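Local coordinates for beta-lactamase-like protein (Novosphingobium pentaromativorans US6-1, PDB 6AUF) that probably hydrolyses beta-lactam antibiotics as a metallo-beta-lactamase of the B3 type, using two zinc ions bound in its active site, at residues 47-52 with 62-67; 53-58 with 256-261; 74-79 with 103-108; 208-213 with 248-253. One frame throughout, in Å; residues are numbered along the deposited sequence.

Contact 1 of 4, residues 47-52 with 62-67; sequences AHIYGN and ASILVT
Asn-52 and Thr-67 lie where the backbones of 47-52 and 62-67 draw together, their CA atoms 5.1 Å apart, whereas the CA atoms of Ile-49 and Ile-64 stand 9.1 Å apart; the two touching runs diverge by 32°. Strand 53-55 fills the wider interval as the shared sheet neighbour of 47-50 and 64-66. Opposite Thr-53, Ile-49 and Tyr-50 share one place in the pairing, a classic beta bulge. At the close end the backbone oxygen of Asn-52 takes two bonds from a single residue. Thr-67 N reaches Asn-52 O at 2.8 Å in the carbonyl plane, while Thr-67 OG1, also 2.8 Å from Asn-52 O, sits above that plane. The hydroxyl gets there because chi1 of Thr-67 (42°) sets OG1 between the backbone N and the carbonyl carbon. Val-66 CA adds a CA-H...O contact of 3.3 Å to Asn-52 O, and Val-66 CG1 packs 4.0 Å from Asn-52 ND2. Toward the other end, the side chains of Ile-49 and Ile-64 cross at about a right angle and touch tip to tip, CD1 to CD1, at 4.0 Å. Trp-194 of the second sheet packs on Asn-52, Ile-64 and Val-66. Because Thr-67 OG1 also bonds to Trp-54 NE1, it relays the indole N-H to the Asn-52 carbonyl, so that the turn at Asn-52 is held to 62-67 by a short polar chain and the deeper end by apolar packing.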
loop_
_atom_site.group_PDB
_atom_site.type_symbol
_atom_site.label_atom_id
_atom_site.label_comp_id
_atom_site.label_asym_id
_atom_site.label_seq_id
_atom_site.Cartn_x
_atom_site.Cartn_y
_atom_site.Cartn_z
ATOM N N ALA A 47 -3.807 -9.175 -12.644
ATOM C CA ALA A 47 -5.002 -9.913 -12.276
ATOM C C ALA A 47 -6.127 -8.941 -11.970
ATOM O O ALA A 47 -5.919 -7.741 -11.787
ATOM C CB ALA A 47 -4.760 -10.844 -11.085
ATOM N N HIS A 48 -7.328 -9.491 -11.926
ATOM C CA HIS A 48 -8.544 -8.752 -11.651
ATOM C C HIS A 48 -8.875 -8.918 -10.174
ATOM O O HIS A 48 -8.986 -10.047 -9.684
ATOM C CB HIS A 48 -9.668 -9.281 -12.537
ATOM C CG HIS A 48 -11.001 -8.666 -12.273
ATOM N ND1 HIS A 48 -11.264 -7.332 -12.501
ATOM C CD2 HIS A 48 -12.154 -9.208 -11.815
ATOM C CE1 HIS A 48 -12.520 -7.076 -12.184
ATOM N NE2 HIS A 48 -13.084 -8.198 -11.769
ATOM N N ILE A 49 -9.019 -7.807 -9.459
ATOM C CA ILE A 49 -9.363 -7.927 -8.049
ATOM C C ILE A 49 -10.877 -7.923 -7.911
ATOM O O ILE A 49 -11.465 -8.887 -7.413
ATOM C CB ILE A 49 -8.715 -6.821 -7.205
ATOM C CG1 ILE A 49 -7.199 -7.004 -7.187
ATOM C CG2 ILE A 49 -9.284 -6.825 -5.783
ATOM C CD1 ILE A 49 -6.493 -5.915 -6.415
ATOM N N TYR A 50 -11.517 -6.845 -8.352
ATOM C CA TYR A 50 -12.964 -6.735 -8.238
ATOM C C TYR A 50 -13.404 -5.467 -8.949
ATOM O O TYR A 50 -12.727 -4.437 -8.860
ATOM C CB TYR A 50 -13.410 -6.709 -6.770
ATOM C CG TYR A 50 -14.876 -7.028 -6.566
ATOM C CD1 TYR A 50 -15.330 -8.337 -6.620
ATOM C CD2 TYR A 50 -15.806 -6.021 -6.313
ATOM C CE1 TYR A 50 -16.668 -8.640 -6.431
ATOM C CE2 TYR A 50 -17.149 -6.315 -6.120
ATOM C CZ TYR A 50 -17.573 -7.627 -6.183
ATOM O OH TYR A 50 -18.899 -7.943 -5.996
ATOM N N GLY A 51 -14.525 -5.555 -9.665
ATOM C CA GLY A 51 -15.023 -4.430 -10.430
ATOM C C GLY A 51 -13.928 -3.715 -11.195
ATOM O O GLY A 51 -13.224 -4.321 -12.009
ATOM N N ASN A 52 -13.759 -2.424 -10.913
ATOM C CA ASN A 52 -12.819 -1.550 -11.606
ATOM C C ASN A 52 -11.408 -1.609 -11.027
ATOM O O ASN A 52 -10.590 -0.725 -11.333
ATOM C CB ASN A 52 -13.329 -0.105 -11.571
ATOM C CG ASN A 52 -13.409 0.462 -10.143
ATOM O OD1 ASN A 52 -13.040 -0.202 -9.162
ATOM N ND2 ASN A 52 -13.874 1.705 -10.028
ATOM N N ALA A 62 2.707 -5.105 -4.194
ATOM C CA ALA A 62 1.468 -4.794 -4.887
ATOM C C ALA A 62 1.560 -3.454 -5.603
ATOM O O ALA A 62 2.386 -2.594 -5.289
ATOM C CB ALA A 62 0.278 -4.771 -3.921
ATOM N N SER A 63 0.692 -3.301 -6.593
ATOM C CA SER A 63 0.461 -2.038 -7.277
ATOM C C SER A 63 -0.971 -2.113 -7.777
ATOM O O SER A 63 -1.317 -3.071 -8.478
ATOM C CB SER A 63 1.447 -1.829 -8.427
ATOM O OG SER A 63 1.361 -0.503 -8.922
ATOM N N ILE A 64 -1.808 -1.146 -7.389
ATOM C CA ILE A 64 -3.253 -1.232 -7.585
ATOM C C ILE A 64 -3.693 -0.233 -8.642
ATOM O O ILE A 64 -3.352 0.952 -8.569
ATOM C CB ILE A 64 -4.008 -0.990 -6.275
ATOM C CG1 ILE A 64 -3.447 -1.907 -5.175
ATOM C CG2 ILE A 64 -5.499 -1.175 -6.504
ATOM C CD1 ILE A 64 -3.479 -3.384 -5.516
ATOM N N LEU A 65 -4.464 -0.710 -9.615
ATOM C CA LEU A 65 -5.014 0.125 -10.672
ATOM C C LEU A 65 -6.526 0.169 -10.526
ATOM O O LEU A 65 -7.172 -0.871 -10.362
ATOM C CB LEU A 65 -4.630 -0.397 -12.064
ATOM C CG LEU A 65 -5.303 0.338 -13.228
ATOM C CD1 LEU A 65 -4.955 1.806 -13.176
ATOM C CD2 LEU A 65 -4.911 -0.250 -14.560
ATOM N N VAL A 66 -7.084 1.370 -10.585
ATOM C CA VAL A 66 -8.505 1.587 -10.365
ATOM C C VAL A 66 -9.019 2.390 -11.545
ATOM O O VAL A 66 -8.578 3.524 -11.766
ATOM C CB VAL A 66 -8.771 2.300 -9.028
ATOM C CG1 VAL A 66 -10.203 2.722 -8.926
ATOM C CG2 VAL A 66 -8.436 1.377 -7.872
ATOM N N THR A 67 -9.925 1.797 -12.315
ATOM C CA THR A 67 -10.225 2.268 -13.658
ATOM C C THR A 67 -11.593 2.941 -13.748
ATOM O O THR A 67 -12.555 2.558 -13.074
ATOM C CB THR A 67 -10.149 1.108 -14.651
ATOM O OG1 THR A 67 -10.764 -0.043 -14.068
ATOM C CG2 THR A 67 -8.698 0.783 -14.997
#

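Contact 2 of 4, residues 53-58 with 256-261; sequences TWYVGT and NLFDRL
Phe-258 presents its ring edge to one face of Tyr-55, a T-shaped pair with centroids 5.4 Å apart and planes at 87°. Phe-258 CE1 stands 3.7 Å above the tyrosine plane, displaced toward the rim at the phenol end, where its nearest ring atom is CZ. The edge of the tyrosine ring meets Thr-58 O in plane, and the same carbonyl oxygen lies at the edge of the Phe-258 ring, 4.0 Å from CZ. Tyr-55 OH donates to Thr-58 O at 2.5 Å, the donor lying nearly in line with the C=O bond. The phenol thereby ties the end of strand 53-55 to the loop that follows, and the bond holds the phenol tip in place beside Phe-258. Tyr-55 CG stands anti to the backbone N (chi1 -170°), which carries the ring out toward helix 257-261. Leu-257 comes to it obliquely, with CD2 3.7 Å from Tyr-55 CD2. One helical turn on, Leu-261 CD1 approaches the root of the side chain, 4.3 Å from Tyr-55 CB. Leu-27 of the N-terminal helix 27-30 touches Tyr-55, Phe-258 and Leu-261, and Pro-252 also packs on the tyrosine. Trp-54, one residue earlier in the strand, points away from the helix to the other face of the sheet. Short helix and strand axes pass 11.9 Å apart, a spacing bridged mainly by side chains: this short helix closes the edge between the two sheets of the alpha-beta/beta-alpha sandwich of the metallo-beta-lactamase fold, apart from the helices that pack on the outer faces.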
loop_
_atom_site.group_PDB
_atom_site.type_symbol
_atom_site.label_atom_id
_atom_site.label_comp_id
_atom_site.label_asym_id
_atom_site.label_seq_id
_atom_site.Cartn_x
_atom_site.Cartn_y
_atom_site.Cartn_z
ATOM N N THR A 53 -11.099 -2.620 -10.214
ATOM C CA THR A 53 -9.848 -2.669 -9.471
ATOM C C THR A 53 -9.020 -3.871 -9.896
ATOM O O THR A 53 -9.531 -4.994 -9.965
ATOM C CB THR A 53 -10.118 -2.712 -7.965
ATOM O OG1 THR A 53 -10.904 -1.572 -7.617
ATOM C CG2 THR A 53 -8.817 -2.717 -7.190
ATOM N N TRP A 54 -7.725 -3.635 -10.108
ATOM C CA TRP A 54 -6.825 -4.582 -10.739
ATOM C C TRP A 54 -5.508 -4.665 -9.980
ATOM O O TRP A 54 -4.966 -3.643 -9.545
ATOM C CB TRP A 54 -6.553 -4.151 -12.175
ATOM C CG TRP A 54 -7.797 -3.876 -12.977
ATOM C CD1 TRP A 54 -8.433 -2.685 -13.118
ATOM C CD2 TRP A 54 -8.536 -4.821 -13.761
ATOM N NE1 TRP A 54 -9.529 -2.823 -13.937
ATOM C CE2 TRP A 54 -9.612 -4.125 -14.347
ATOM C CE3 TRP A 54 -8.382 -6.187 -14.032
ATOM C CZ2 TRP A 54 -10.529 -4.743 -15.182
ATOM C CZ3 TRP A 54 -9.300 -6.802 -14.855
ATOM C CH2 TRP A 54 -10.362 -6.083 -15.419
ATOM N N TYR A 55 -4.989 -5.884 -9.832
ATOM C CA TYR A 55 -3.615 -6.064 -9.380
ATOM C C TYR A 55 -2.688 -5.958 -10.581
ATOM O O TYR A 55 -2.887 -6.643 -11.587
ATOM C CB TYR A 55 -3.427 -7.415 -8.690
ATOM C CG TYR A 55 -2.091 -7.553 -7.992
ATOM C CD1 TYR A 55 -0.962 -8.021 -8.667
ATOM C CD2 TYR A 55 -1.955 -7.206 -6.650
ATOM C CE1 TYR A 55 0.260 -8.150 -8.017
ATOM C CE2 TYR A 55 -0.742 -7.326 -5.994
ATOM C CZ TYR A 55 0.354 -7.793 -6.674
ATOM O OH TYR A 55 1.540 -7.898 -5.994
ATOM N N VAL A 56 -1.682 -5.095 -10.482
ATOM C CA VAL A 56 -0.786 -4.827 -11.598
ATOM C C VAL A 56 0.641 -4.752 -11.084
ATOM O O VAL A 56 1.542 -4.284 -11.789
ATOM C CB VAL A 56 -1.174 -3.529 -12.328
ATOM C CG1 VAL A 56 -2.407 -3.745 -13.191
ATOM C CG2 VAL A 56 -1.416 -2.414 -11.312
ATOM N N GLY A 57 0.850 -5.199 -9.849
ATOM C CA GLY A 57 2.160 -5.177 -9.235
ATOM C C GLY A 57 2.979 -6.392 -9.613
ATOM O O GLY A 57 2.684 -7.107 -10.576
ATOM N N THR A 58 4.036 -6.622 -8.832
ATOM C CA THR A 58 4.924 -7.759 -8.992
ATOM C C THR A 58 4.508 -8.884 -8.055
ATOM O O THR A 58 3.523 -8.783 -7.315
ATOM C CB THR A 58 6.373 -7.375 -8.705
ATOM O OG1 THR A 58 6.548 -7.267 -7.288
ATOM C CG2 THR A 58 6.723 -6.057 -9.360
ATOM N N ASN A 256 -2.889 -12.598 2.340
ATOM C CA ASN A 256 -3.218 -13.869 1.676
ATOM C C ASN A 256 -3.814 -13.629 0.288
ATOM O O ASN A 256 -4.725 -14.334 -0.160
ATOM C CB ASN A 256 -4.171 -14.688 2.546
ATOM C CG ASN A 256 -4.370 -16.101 2.040
ATOM O OD1 ASN A 256 -3.469 -16.711 1.450
ATOM N ND2 ASN A 256 -5.567 -16.636 2.279
ATOM N N LEU A 257 -3.275 -12.626 -0.403
ATOM C CA LEU A 257 -4.007 -12.017 -1.502
ATOM C C LEU A 257 -4.040 -12.914 -2.733
ATOM O O LEU A 257 -5.060 -12.974 -3.425
ATOM C CB LEU A 257 -3.395 -10.659 -1.838
ATOM C CG LEU A 257 -4.092 -9.979 -3.012
ATOM C CD1 LEU A 257 -5.506 -9.514 -2.650
ATOM C CD2 LEU A 257 -3.238 -8.863 -3.563
ATOM N N PHE A 258 -2.940 -13.611 -3.027
ATOM C CA PHE A 258 -2.877 -14.402 -4.256
ATOM C C PHE A 258 -3.806 -15.614 -4.204
ATOM O O PHE A 258 -4.498 -15.903 -5.184
ATOM C CB PHE A 258 -1.432 -14.805 -4.547
ATOM C CG PHE A 258 -0.576 -13.649 -4.982
ATOM C CD1 PHE A 258 -1.166 -12.428 -5.311
ATOM C CD2 PHE A 258 0.804 -13.755 -5.041
ATOM C CE1 PHE A 258 -0.395 -11.341 -5.714
ATOM C CE2 PHE A 258 1.592 -12.670 -5.439
ATOM C CZ PHE A 258 0.992 -11.469 -5.788
ATOM N N ASP A 259 -3.860 -16.317 -3.070
ATOM C CA ASP A 259 -4.815 -17.414 -2.926
ATOM C C ASP A 259 -6.249 -16.925 -3.066
ATOM O O ASP A 259 -7.073 -17.574 -3.720
ATOM C CB ASP A 259 -4.636 -18.102 -1.574
ATOM C CG ASP A 259 -3.453 -19.047 -1.547
ATOM O OD1 ASP A 259 -2.743 -19.142 -2.569
ATOM O OD2 ASP A 259 -3.241 -19.701 -0.500
ATOM N N ARG A 260 -6.573 -15.794 -2.431
ATOM C CA ARG A 260 -7.927 -15.249 -2.497
ATOM C C ARG A 260 -8.277 -14.828 -3.920
ATOM O O ARG A 260 -9.417 -15.012 -4.367
ATOM C CB ARG A 260 -8.067 -14.072 -1.513
ATOM C CG ARG A 260 -7.878 -14.463 -0.041
ATOM C CD ARG A 260 -8.420 -13.409 0.963
ATOM N NE ARG A 260 -7.666 -12.163 0.918
ATOM C CZ ARG A 260 -8.185 -10.965 0.678
ATOM N NH1 ARG A 260 -9.489 -10.807 0.489
ATOM N NH2 ARG A 260 -7.385 -9.916 0.640
ATOM N N LEU A 261 -7.304 -14.267 -4.647
ATOM C CA LEU A 261 -7.511 -13.927 -6.048
ATOM C C LEU A 261 -7.604 -15.177 -6.916
ATOM O O LEU A 261 -8.263 -15.165 -7.960
ATOM C CB LEU A 261 -6.379 -13.024 -6.541
ATOM C CG LEU A 261 -6.451 -11.575 -6.087
ATOM C CD1 LEU A 261 -5.458 -10.719 -6.855
ATOM C CD2 LEU A 261 -7.863 -11.043 -6.240
#

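Contact 3 of 4, residues 74-79 with 103-108; sequences LIDSGP and ILTSHE. With ZN (zinc ion), chain C.
Asp-76 grips Ser-106 with both carboxylate oxygens, just before the zinc ligand His-107. Ser-106 N donates to Asp-76 OD1 at 2.9 Å and Ser-106 OG to Asp-76 OD2, also at 2.9 Å; each donor arrives on the syn side of its oxygen. The serine hydroxyl is turned to the acid by a chi1 of 56°, which places OG between its own N and carbonyl carbon. Tyr-208 OH is a further partner of Asp-76 OD2. One step on, His-107 NE2 binds the zinc ion at 2.1 Å, in a site that His-109 and His-185 share. Behind this layer the parallel strands 72-75 and 100-104 set the spacing: Leu-104 N bonds to Leu-74 O, and Asp-76 N to Leu-104 O, both at 2.8 Å. Ile-75 CG1 and Leu-104 CB pack 4.0 Å apart on one side of the sheet, with Leu-74 and Ile-103 on the other. The two strands belong to a beta-alpha-beta unit through helix 83-91. A buried carboxylate gripped by two donors of Ser-106 and also hydrogen-bonded to Tyr-208 is probably stabilised in its charged form, consistent with a brace behind the zinc site, steadying the backbone just before the H-x-H-x-D-H motif.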
loop_
_atom_site.group_PDB
_atom_site.type_symbol
_atom_site.label_atom_id
_atom_site.label_comp_id
_atom_site.label_asym_id
_atom_site.label_seq_id
_atom_site.Cartn_x
_atom_site.Cartn_y
_atom_site.Cartn_z
ATOM N N LEU A 74 -3.787 4.931 -9.690
ATOM C CA LEU A 74 -2.787 3.891 -9.497
ATOM C C LEU A 74 -2.117 4.123 -8.150
ATOM O O LEU A 74 -1.710 5.249 -7.850
ATOM C CB LEU A 74 -1.753 3.904 -10.636
ATOM C CG LEU A 74 -0.594 2.909 -10.512
ATOM C CD1 LEU A 74 -1.068 1.471 -10.707
ATOM C CD2 LEU A 74 0.555 3.239 -11.466
ATOM N N ILE A 75 -2.022 3.070 -7.336
ATOM C CA ILE A 75 -1.449 3.158 -5.996
ATOM C C ILE A 75 -0.181 2.313 -5.954
ATOM O O ILE A 75 -0.227 1.095 -6.172
ATOM C CB ILE A 75 -2.437 2.702 -4.913
ATOM C CG1 ILE A 75 -3.790 3.379 -5.096
ATOM C CG2 ILE A 75 -1.872 2.985 -3.505
ATOM C CD1 ILE A 75 -4.845 2.849 -4.146
ATOM N N ASP A 76 0.946 2.963 -5.663
ATOM C CA ASP A 76 2.237 2.313 -5.474
ATOM C C ASP A 76 2.896 1.943 -6.792
ATOM O O ASP A 76 2.233 1.567 -7.764
ATOM C CB ASP A 76 2.102 1.077 -4.589
ATOM C CG ASP A 76 1.911 1.433 -3.132
ATOM O OD1 ASP A 76 2.187 2.596 -2.776
ATOM O OD2 ASP A 76 1.496 0.559 -2.347
ATOM N N SER A 77 4.220 2.056 -6.814
ATOM C CA SER A 77 5.014 1.764 -7.986
ATOM C C SER A 77 5.763 0.446 -7.894
ATOM O O SER A 77 6.204 -0.069 -8.926
ATOM C CB SER A 77 6.032 2.889 -8.211
ATOM O OG SER A 77 6.981 2.900 -7.155
ATOM N N GLY A 78 5.917 -0.110 -6.700
ATOM C CA GLY A 78 6.866 -1.173 -6.490
ATOM C C GLY A 78 8.262 -0.596 -6.373
ATOM O O GLY A 78 8.456 0.625 -6.379
ATOM N N PRO A 79 9.265 -1.466 -6.275
ATOM C CA PRO A 79 10.644 -1.000 -6.058
ATOM C C PRO A 79 11.120 -0.040 -7.141
ATOM O O PRO A 79 10.457 0.212 -8.151
ATOM C CB PRO A 79 11.454 -2.298 -6.057
ATOM C CG PRO A 79 10.468 -3.347 -5.601
ATOM C CD PRO A 79 9.146 -2.933 -6.182
ATOM N N ILE A 103 -1.421 9.185 -9.112
ATOM C CA ILE A 103 -0.619 8.140 -8.494
ATOM C C ILE A 103 -0.626 8.396 -6.993
ATOM O O ILE A 103 -0.312 9.507 -6.546
ATOM C CB ILE A 103 0.816 8.096 -9.053
ATOM C CG1 ILE A 103 0.828 7.576 -10.486
ATOM C CG2 ILE A 103 1.702 7.199 -8.219
ATOM C CD1 ILE A 103 2.087 7.948 -11.217
ATOM N N LEU A 104 -1.028 7.386 -6.231
ATOM C CA LEU A 104 -1.090 7.435 -4.781
ATOM C C LEU A 104 -0.078 6.447 -4.217
ATOM O O LEU A 104 0.539 5.670 -4.954
ATOM C CB LEU A 104 -2.497 7.102 -4.275
ATOM C CG LEU A 104 -3.636 7.830 -4.985
ATOM C CD1 LEU A 104 -4.969 7.282 -4.516
ATOM C CD2 LEU A 104 -3.558 9.343 -4.767
ATOM N N THR A 105 0.091 6.485 -2.894
ATOM C CA THR A 105 1.050 5.624 -2.216
ATOM C C THR A 105 0.448 5.071 -0.937
ATOM O O THR A 105 -0.398 5.703 -0.302
ATOM C CB THR A 105 2.358 6.350 -1.864
ATOM O OG1 THR A 105 2.078 7.534 -1.103
ATOM C CG2 THR A 105 3.123 6.698 -3.125
ATOM N N SER A 106 0.888 3.867 -0.580
ATOM C CA SER A 106 0.595 3.328 0.742
ATOM C C SER A 106 1.507 3.992 1.775
ATOM O O SER A 106 1.038 4.718 2.657
ATOM C CB SER A 106 0.762 1.811 0.737
ATOM O OG SER A 106 2.071 1.500 0.304
ATOM N N HIS A 107 2.819 3.772 1.663
ATOM C CA HIS A 107 3.759 4.407 2.577
ATOM C C HIS A 107 5.060 4.683 1.834
ATOM O O HIS A 107 5.218 4.331 0.669
ATOM C CB HIS A 107 3.943 3.581 3.862
ATOM C CG HIS A 107 4.806 2.365 3.718
ATOM N ND1 HIS A 107 4.291 1.088 3.654
ATOM C CD2 HIS A 107 6.153 2.227 3.695
ATOM C CE1 HIS A 107 5.284 0.217 3.591
ATOM N NE2 HIS A 107 6.423 0.883 3.599
ATOM N N GLU A 108 5.981 5.361 2.510
ATOM C CA GLU A 108 7.024 6.141 1.848
ATOM C C GLU A 108 8.367 5.420 1.811
ATOM O O GLU A 108 9.426 6.042 1.937
ATOM C CB GLU A 108 7.152 7.502 2.532
ATOM C CG GLU A 108 7.768 7.498 3.953
ATOM C CD GLU A 108 6.768 7.222 5.068
ATOM O OE1 GLU A 108 7.061 7.594 6.229
ATOM O OE2 GLU A 108 5.697 6.645 4.789
HETATM ZN ZN ZN C . 7.902 -0.057 4.731
#

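Contact 4 of 4, residues 208-213 with 248-253; sequences YADSAT and VTPHPS. With ZN (zinc ion), chain B.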
loop_
_atom_site.group_PDB
_atom_site.type_symbol
_atom_site.label_atom_id
_atom_site.label_comp_id
_atom_site.label_asym_id
_atom_site.label_seq_id
_atom_site.Cartn_x
_atom_site.Cartn_y
_atom_site.Cartn_z
ATOM N N TYR A 208 -7.286 -0.968 0.727
ATOM C CA TYR A 208 -5.849 -1.135 0.536
ATOM C C TYR A 208 -5.162 -0.672 1.826
ATOM O O TYR A 208 -4.696 0.468 1.963
ATOM C CB TYR A 208 -5.391 -0.367 -0.698
ATOM C CG TYR A 208 -3.966 -0.655 -1.129
ATOM C CD1 TYR A 208 -3.504 -1.969 -1.255
ATOM C CD2 TYR A 208 -3.084 0.389 -1.430
ATOM C CE1 TYR A 208 -2.197 -2.237 -1.641
ATOM C CE2 TYR A 208 -1.775 0.132 -1.816
ATOM C CZ TYR A 208 -1.340 -1.183 -1.918
ATOM O OH TYR A 208 -0.051 -1.442 -2.303
ATOM N N ALA A 209 -5.138 -1.577 2.809
ATOM C CA ALA A 209 -4.593 -1.258 4.125
ATOM C C ALA A 209 -3.087 -1.450 4.096
ATOM O O ALA A 209 -2.598 -2.532 3.746
ATOM C CB ALA A 209 -5.221 -2.123 5.216
ATOM N N ASP A 210 -2.364 -0.392 4.447
ATOM C CA ASP A 210 -0.911 -0.357 4.399
ATOM C C ASP A 210 -0.296 -1.450 5.267
ATOM O O ASP A 210 -0.936 -1.998 6.170
ATOM C CB ASP A 210 -0.424 1.004 4.876
ATOM C CG ASP A 210 1.007 1.258 4.519
ATOM O OD1 ASP A 210 1.626 0.403 3.833
ATOM O OD2 ASP A 210 1.504 2.332 4.915
ATOM N N SER A 211 0.976 -1.762 4.986
ATOM C CA SER A 211 1.771 -2.551 5.925
ATOM C C SER A 211 1.580 -2.003 7.334
ATOM O O SER A 211 1.496 -0.788 7.532
ATOM C CB SER A 211 3.254 -2.498 5.556
ATOM O OG SER A 211 3.424 -2.564 4.156
ATOM N N ALA A 212 1.518 -2.898 8.321
ATOM C CA ALA A 212 1.240 -2.471 9.689
ATOM C C ALA A 212 2.299 -2.966 10.667
ATOM O O ALA A 212 2.057 -2.991 11.883
ATOM C CB ALA A 212 -0.151 -2.926 10.131
ATOM N N THR A 213 3.468 -3.338 10.159
ATOM C CA THR A 213 4.511 -3.941 10.974
ATOM C C THR A 213 5.308 -2.855 11.678
ATOM O O THR A 213 5.747 -1.893 11.041
ATOM C CB THR A 213 5.426 -4.795 10.091
ATOM O OG1 THR A 213 5.907 -3.998 8.999
ATOM C CG2 THR A 213 4.656 -5.985 9.515
ATOM N N VAL A 248 -6.739 -5.696 0.876
ATOM C CA VAL A 248 -5.581 -5.788 -0.005
ATOM C C VAL A 248 -4.425 -5.066 0.673
ATOM O O VAL A 248 -4.617 -4.000 1.262
ATOM C CB VAL A 248 -5.876 -5.203 -1.408
ATOM C CG1 VAL A 248 -4.750 -5.543 -2.385
ATOM C CG2 VAL A 248 -7.204 -5.715 -1.933
ATOM N N THR A 249 -3.226 -5.649 0.599
ATOM C CA THR A 249 -2.057 -5.153 1.305
ATOM C C THR A 249 -0.882 -4.917 0.368
ATOM O O THR A 249 -0.649 -5.698 -0.555
ATOM C CB THR A 249 -1.613 -6.125 2.403
ATOM O OG1 THR A 249 -1.445 -7.439 1.843
ATOM C CG2 THR A 249 -2.624 -6.142 3.558
ATOM N N PRO A 250 -0.096 -3.875 0.623
ATOM C CA PRO A 250 1.080 -3.607 -0.221
ATOM C C PRO A 250 2.006 -4.799 -0.393
ATOM O O PRO A 250 2.672 -4.914 -1.428
ATOM C CB PRO A 250 1.758 -2.451 0.524
ATOM C CG PRO A 250 0.599 -1.713 1.111
ATOM C CD PRO A 250 -0.356 -2.782 1.576
ATOM N N HIS A 251 2.103 -5.668 0.599
ATOM C CA HIS A 251 2.735 -6.962 0.414
ATOM C C HIS A 251 1.614 -7.969 0.310
ATOM O O HIS A 251 0.889 -8.179 1.300
ATOM C CB HIS A 251 3.664 -7.326 1.573
ATOM C CG HIS A 251 4.918 -6.518 1.624
ATOM N ND1 HIS A 251 6.112 -6.969 1.105
ATOM C CD2 HIS A 251 5.166 -5.288 2.137
ATOM C CE1 HIS A 251 7.042 -6.049 1.288
ATOM N NE2 HIS A 251 6.495 -5.021 1.915
ATOM N N PRO A 252 1.431 -8.613 -0.845
ATOM C CA PRO A 252 0.243 -9.463 -1.024
ATOM C C PRO A 252 0.072 -10.506 0.068
ATOM O O PRO A 252 -1.059 -10.726 0.528
ATOM C CB PRO A 252 0.479 -10.087 -2.409
ATOM C CG PRO A 252 1.331 -9.071 -3.128
ATOM C CD PRO A 252 2.241 -8.508 -2.073
ATOM N N SER A 253 1.165 -11.139 0.516
ATOM C CA SER A 253 1.036 -12.222 1.486
ATOM C C SER A 253 0.490 -11.720 2.811
ATOM O O SER A 253 -0.204 -12.463 3.516
ATOM C CB SER A 253 2.382 -12.931 1.696
ATOM O OG SER A 253 3.476 -12.055 1.505
HETATM ZN ZN ZN B . 7.109 -3.150 2.282
HETATM O O HOH W 1 1.905 -5.085 3.412
#
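Tyr-208 and Val-248 form a single parallel bridge where their strands end, and their backbones make the polar part: Ala-209 N donates to Val-248 O at 2.9 Å, a weak, bent bond, and Tyr-208 CA adds a CA-H...O contact to the same oxygen. Apolar packing then takes over around Pro-250. Its ring crosses the phenol end of Tyr-208 obliquely, CG lying 3.6 Å from Tyr-208 CZ, while Val-248 CG1 packs 4.0 Å from Tyr-208 CD1. With CG anti to the backbone N (chi1 -170°), the tyrosine ring runs alongside 248-250. Tyr-208 OH itself is hydrogen-bonded to Asp-76. Separately, Asp-210 OD1 comes to Pro-250 CG (3.6 Å) from roughly the other side to the phenol; its carboxylate is hydrogen-bonded to Ser-189 (OD2) and to the zinc ligand His-107 (OD1). Water provides the next link, standing 3.0 Å from Ser-211 OG and accepting from His-251 N at 2.9 Å. Ser-211 OG also lies near the plane of the His-251 ring at its edge, on the CD2 side, and bonds a citrate probably left from crystallisation. The last interaction is metal binding. His-251 NE2 holds a zinc ion at 2.0 Å, and Asp-111 and His-112 complete its protein ligands. Two loops leaving neighbouring strand ends, one with Ser-211, not among those ligands, the other with the ligand His-251, are consistent with the Asp-His-His second zinc site of B3 metallo-beta-lactamases.

Contacts 1, 2 and 3 share the seven-stranded sheet, whereas contact 4 lies at the end of the five-stranded one; together they illustrate how a two-sheet sandwich places its metal loops. Contact 3 meets contact 4 between the sheets: Asp-76 OD2 lies 2.5 Å from Tyr-208 OH, and His-107 ND1 2.8 Å from Asp-210 OD1. Contact 1 joins contact 3 through Ile-64 O and Ile-75 N, 2.8 Å apart, and contact 4 through Ala-62 N and Pro-250 O, also 2.8 Å apart. Contact 2 backs contact 4 where Phe-258 packs on Pro-252. Contacts 3 and 4 each supply a zinc ligand, whereas the side chain of Ile-64 in contact 1 is about 13 Å from a zinc ion.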